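Local coordinates for protein endo-1,4-beta-xylanase C (Paenibacillus barcinonensis, PDB 4XUR) that hydrolyses internal beta-1,4 linkages of xylan, this chain being the second of its CBM22 xylan-binding modules, caught with xylotetraose, at residues 63-68 with 141-146. Numbering follows the deposited sequence.
With XYP (beta-D-xylopyranose), chain D.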
ATOM      1  N   LEU A  63       4.054   2.503   2.048  1.00  7.81           N
ATOM      2  CA  LEU A  63       2.985   3.459   2.412  1.00  7.18           C
ATOM      3  C   LEU A  63       3.298   4.814   1.801  1.00  7.39           C
ATOM      4  O   LEU A  63       4.470   5.218   1.729  1.00  7.39           O
ATOM      5  CB  LEU A  63       2.935   3.614   3.925  1.00  7.91           C
ATOM      6  CG  LEU A  63       2.013   4.632   4.611  1.00  7.57           C
ATOM      7  CD1 LEU A  63       1.615   4.152   6.022  1.00  8.32           C
ATOM      8  CD2 LEU A  63       2.605   6.047   4.791  1.00  7.73           C
ATOM      9  N   VAL A  64       2.246   5.547   1.450  1.00  6.94           N
ATOM     10  CA  VAL A  64       2.323   6.951   1.058  1.00  7.69           C
ATOM     11  C   VAL A  64       1.143   7.792   1.571  1.00  6.41           C
ATOM     12  O   VAL A  64      -0.027   7.381   1.499  1.00  6.55           O
ATOM     13  CB  VAL A  64       2.516   7.051  -0.505  1.00  7.27           C
ATOM     14  CG1 VAL A  64       1.268   6.578  -1.306  1.00  7.73           C
ATOM     15  CG2 VAL A  64       2.855   8.502  -0.920  1.00  7.66           C
ATOM     16  N   GLU A  65       1.470   8.970   2.069  1.00  6.39           N
ATOM     17  CA  GLU A  65       0.485   9.981   2.510  1.00  6.34           C
ATOM     18  C   GLU A  65      -0.269  10.475   1.257  1.00  6.00           C
ATOM     19  O   GLU A  65       0.372  10.979   0.295  1.00  6.05           O
ATOM     20  CB  GLU A  65       1.177  11.141   3.209  1.00  6.86           C
ATOM     21  CG  GLU A  65       0.238  12.281   3.581  1.00  7.15           C
ATOM     22  CD  GLU A  65      -0.765  11.941   4.638  1.00  6.98           C
ATOM     23  OE1 GLU A  65      -0.334  11.734   5.792  1.00  6.71           O
ATOM     24  OE2 GLU A  65      -2.011  11.892   4.366  1.00  7.18           O
ATOM     25  N   VAL A  66      -1.589  10.385   1.275  1.00  5.64           N
ATOM     26  CA  VAL A  66      -2.362  10.903   0.123  1.00  5.63           C
ATOM     27  C   VAL A  66      -3.435  11.976   0.419  1.00  5.91           C
ATOM     28  O   VAL A  66      -4.063  12.460  -0.509  1.00  5.82           O
ATOM     29  CB  VAL A  66      -3.001   9.765  -0.682  1.00  5.94           C
ATOM     30  CG1 VAL A  66      -1.876   8.838  -1.284  1.00  6.04           C
ATOM     31  CG2 VAL A  66      -4.039   9.027   0.136  1.00  6.18           C
ATOM     32  N   LEU A  67      -3.664  12.270   1.672  1.00  5.44           N
ATOM     33  CA  LEU A  67      -4.668  13.307   2.069  1.00  5.75           C
ATOM     34  C   LEU A  67      -4.501  14.614   1.243  1.00  5.31           C
ATOM     35  O   LEU A  67      -5.479  15.092   0.720  1.00  5.60           O
ATOM     36  CB  LEU A  67      -4.632  13.619   3.511  1.00  5.88           C
ATOM     37  CG  LEU A  67      -5.853  14.430   3.980  1.00  5.85           C
ATOM     38  CD1 LEU A  67      -7.201  13.772   3.601  1.00  5.85           C
ATOM     39  CD2 LEU A  67      -5.790  14.575   5.490  1.00  6.28           C
ATOM     40  N   PRO A  68      -3.258  15.129   1.086  1.00  5.94           N
ATOM     41  CA  PRO A  68      -3.118  16.395   0.344  1.00  6.02           C
ATOM     42  C   PRO A  68      -3.599  16.406  -1.074  1.00  6.38           C
ATOM     43  O   PRO A  68      -3.900  17.472  -1.615  1.00  6.48           O
ATOM     44  CB  PRO A  68      -1.575  16.641   0.404  1.00  5.72           C
ATOM     45  CG  PRO A  68      -1.097  15.805   1.569  1.00  6.38           C
ATOM     46  CD  PRO A  68      -1.926  14.580   1.420  1.00  6.33           C
ATOM     47  N   GLY A 141      -4.163  13.057   8.536  1.00  8.40           N
ATOM     48  CA  GLY A 141      -3.406  12.121   7.634  1.00  8.23           C
ATOM     49  C   GLY A 141      -4.224  10.958   7.147  1.00  8.10           C
ATOM     50  O   GLY A 141      -5.067  10.419   7.867  1.00  7.81           O
ATOM     51  N   LEU A 142      -4.044  10.599   5.881  1.00  7.61           N
ATOM     52  CA  LEU A 142      -4.694   9.460   5.306  1.00  8.30           C
ATOM     53  C   LEU A 142      -3.716   8.854   4.292  1.00  8.05           C
ATOM     54  O   LEU A 142      -3.503   9.422   3.219  1.00  6.98           O
ATOM     55  CB  LEU A 142      -6.003   9.884   4.595  1.00  8.08           C
ATOM     56  CG  LEU A 142      -6.952   8.791   4.031  1.00  8.30           C
ATOM     57  CD1 LEU A 142      -8.423   9.273   4.011  1.00  8.42           C
ATOM     58  CD2 LEU A 142      -6.571   8.334   2.659  1.00  9.18           C
ATOM     59  N   ARG A 143      -3.174   7.704   4.634  1.00  7.67           N
ATOM     60  CA  ARG A 143      -2.064   7.127   3.856  1.00  7.77           C
ATOM     61  C   ARG A 143      -2.482   5.783   3.376  1.00  7.99           C
ATOM     62  O   ARG A 143      -2.973   4.930   4.147  1.00  7.05           O
ATOM     63  CB  ARG A 143      -0.820   7.021   4.739  1.00  7.45           C
ATOM     64  CG  ARG A 143      -0.411   8.289   5.436  1.00  8.24           C
ATOM     65  CD  ARG A 143      -0.580   8.226   6.938  1.00  8.11           C
ATOM     66  NE  ARG A 143      -0.416   9.555   7.601  1.00  9.08           N
ATOM     67  CZ  ARG A 143      -0.194   9.774   8.873  1.00  9.68           C
ATOM     68  NH1 ARG A 143      -0.079   8.808   9.773  1.00 10.26           N
ATOM     69  NH2 ARG A 143      -0.039  11.027   9.275  1.00 10.04           N
ATOM     70  N   MET A 144      -2.294   5.570   2.095  1.00  8.27           N
ATOM     71  CA  MET A 144      -2.571   4.256   1.529  1.00  8.83           C
ATOM     72  C   MET A 144      -1.358   3.351   1.718  1.00  8.96           C
ATOM     73  O   MET A 144      -0.246   3.798   1.644  1.00  9.22           O
ATOM     74  CB  MET A 144      -2.953   4.342   0.086  1.00 11.02           C
ATOM     75  CG  MET A 144      -1.849   4.792  -0.858  1.00 11.42           C
ATOM     76  SD  MET A 144      -2.458   4.726  -2.556  1.00 15.91           S
ATOM     77  CE  MET A 144      -2.691   2.955  -2.723  1.00 13.17           C
ATOM     78  N   TYR A 145      -1.570   2.046   1.947  1.00  8.51           N
ATOM     79  CA  TYR A 145      -0.456   1.130   2.033  1.00  8.40           C
ATOM     80  C   TYR A 145      -0.848  -0.275   1.646  1.00  8.42           C
ATOM     81  O   TYR A 145      -2.066  -0.576   1.599  1.00  8.13           O
ATOM     82  CB  TYR A 145       0.218   1.153   3.431  1.00  8.61           C
ATOM     83  CG  TYR A 145      -0.565   0.642   4.602  1.00  8.50           C
ATOM     84  CD1 TYR A 145      -1.429   1.489   5.268  1.00  8.25           C
ATOM     85  CD2 TYR A 145      -0.356  -0.649   5.125  1.00  8.38           C
ATOM     86  CE1 TYR A 145      -2.124   1.055   6.380  1.00  8.58           C
ATOM     87  CE2 TYR A 145      -1.050  -1.106   6.240  1.00  8.37           C
ATOM     88  CZ  TYR A 145      -1.907  -0.235   6.879  1.00  8.69           C
ATOM     89  OH  TYR A 145      -2.617  -0.634   8.010  1.00  9.51           O
ATOM     90  N   ALA A 146       0.163  -1.102   1.350  1.00  8.32           N
ATOM     91  CA  ALA A 146      -0.093  -2.524   1.105  1.00  9.16           C
ATOM     92  C   ALA A 146       0.533  -3.348   2.183  1.00  9.74           C
ATOM     93  O   ALA A 146       1.563  -3.006   2.723  1.00  9.86           O
ATOM     94  CB  ALA A 146       0.493  -2.958  -0.260  1.00  9.70           C
TER
HETATM   95  C1  XYP D   3      -2.138  -2.634  11.781  1.00 15.51           C
HETATM   96  C2  XYP D   3      -2.426  -3.475  10.538  1.00 15.36           C
HETATM   97  C3  XYP D   3      -3.866  -3.319  10.063  1.00 15.41           C
HETATM   98  C4  XYP D   3      -4.830  -3.524  11.255  1.00 16.28           C
HETATM   99  C5  XYP D   3      -4.412  -2.679  12.462  1.00 14.96           C
HETATM  100  O2  XYP D   3      -1.585  -3.046   9.476  1.00 13.13           O
HETATM  101  O3  XYP D   3      -4.172  -4.257   9.061  1.00 16.47           O
HETATM  102  O4  XYP D   3      -6.144  -3.118  10.805  1.00 16.45           O
HETATM  103  O5  XYP D   3      -3.089  -2.995  12.841  1.00 17.65           O
HETATM  104  O   HOH W   1      -0.203  13.709   7.965  1.00 14.66           O
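Glu65 and Arg143 face each other as a non-hydrogen-bonded antiparallel pair, their CA atoms 4.1 Å apart. From Glu65 CB, which lies against Arg143 CG, the chain bends at chi2 (67°) and brings CD over toward the neighbouring strand. Glu65 OE1 takes Arg143 NE at 2.8 Å in a salt bridge: the oxygen lies in the guanidinium plane, whereas NE stands above the carboxylate plane, the two planes being 79° apart. A water donates to Glu65 OE1 and accepts from Arg143 NH2. Glu65 OE2 accepts Leu142 N at 2.8 Å on its syn side and, through its anti lone pair, Leu67 N at 3.2 Å, which ties down the turn where strand 63-65 ends. An alanine at Glu65 would probably leave Leu142 N and Arg143 NE without these acceptors and Leu67 N to its weak bond with Leu142 O. Val64 and Met144 exchange backbone bonds, and their side chains run side by side on the face away from Glu65 and Arg143, Val64 CG1 3.6 Å from Met144 CG. Tyr145 OH donates to xylose O2 in the glycan pocket. Strand 63-65 edges a four-stranded antiparallel sheet of this beta-sandwich; Met144 packs on strands 75-83 and 164-173 of the opposing sheet.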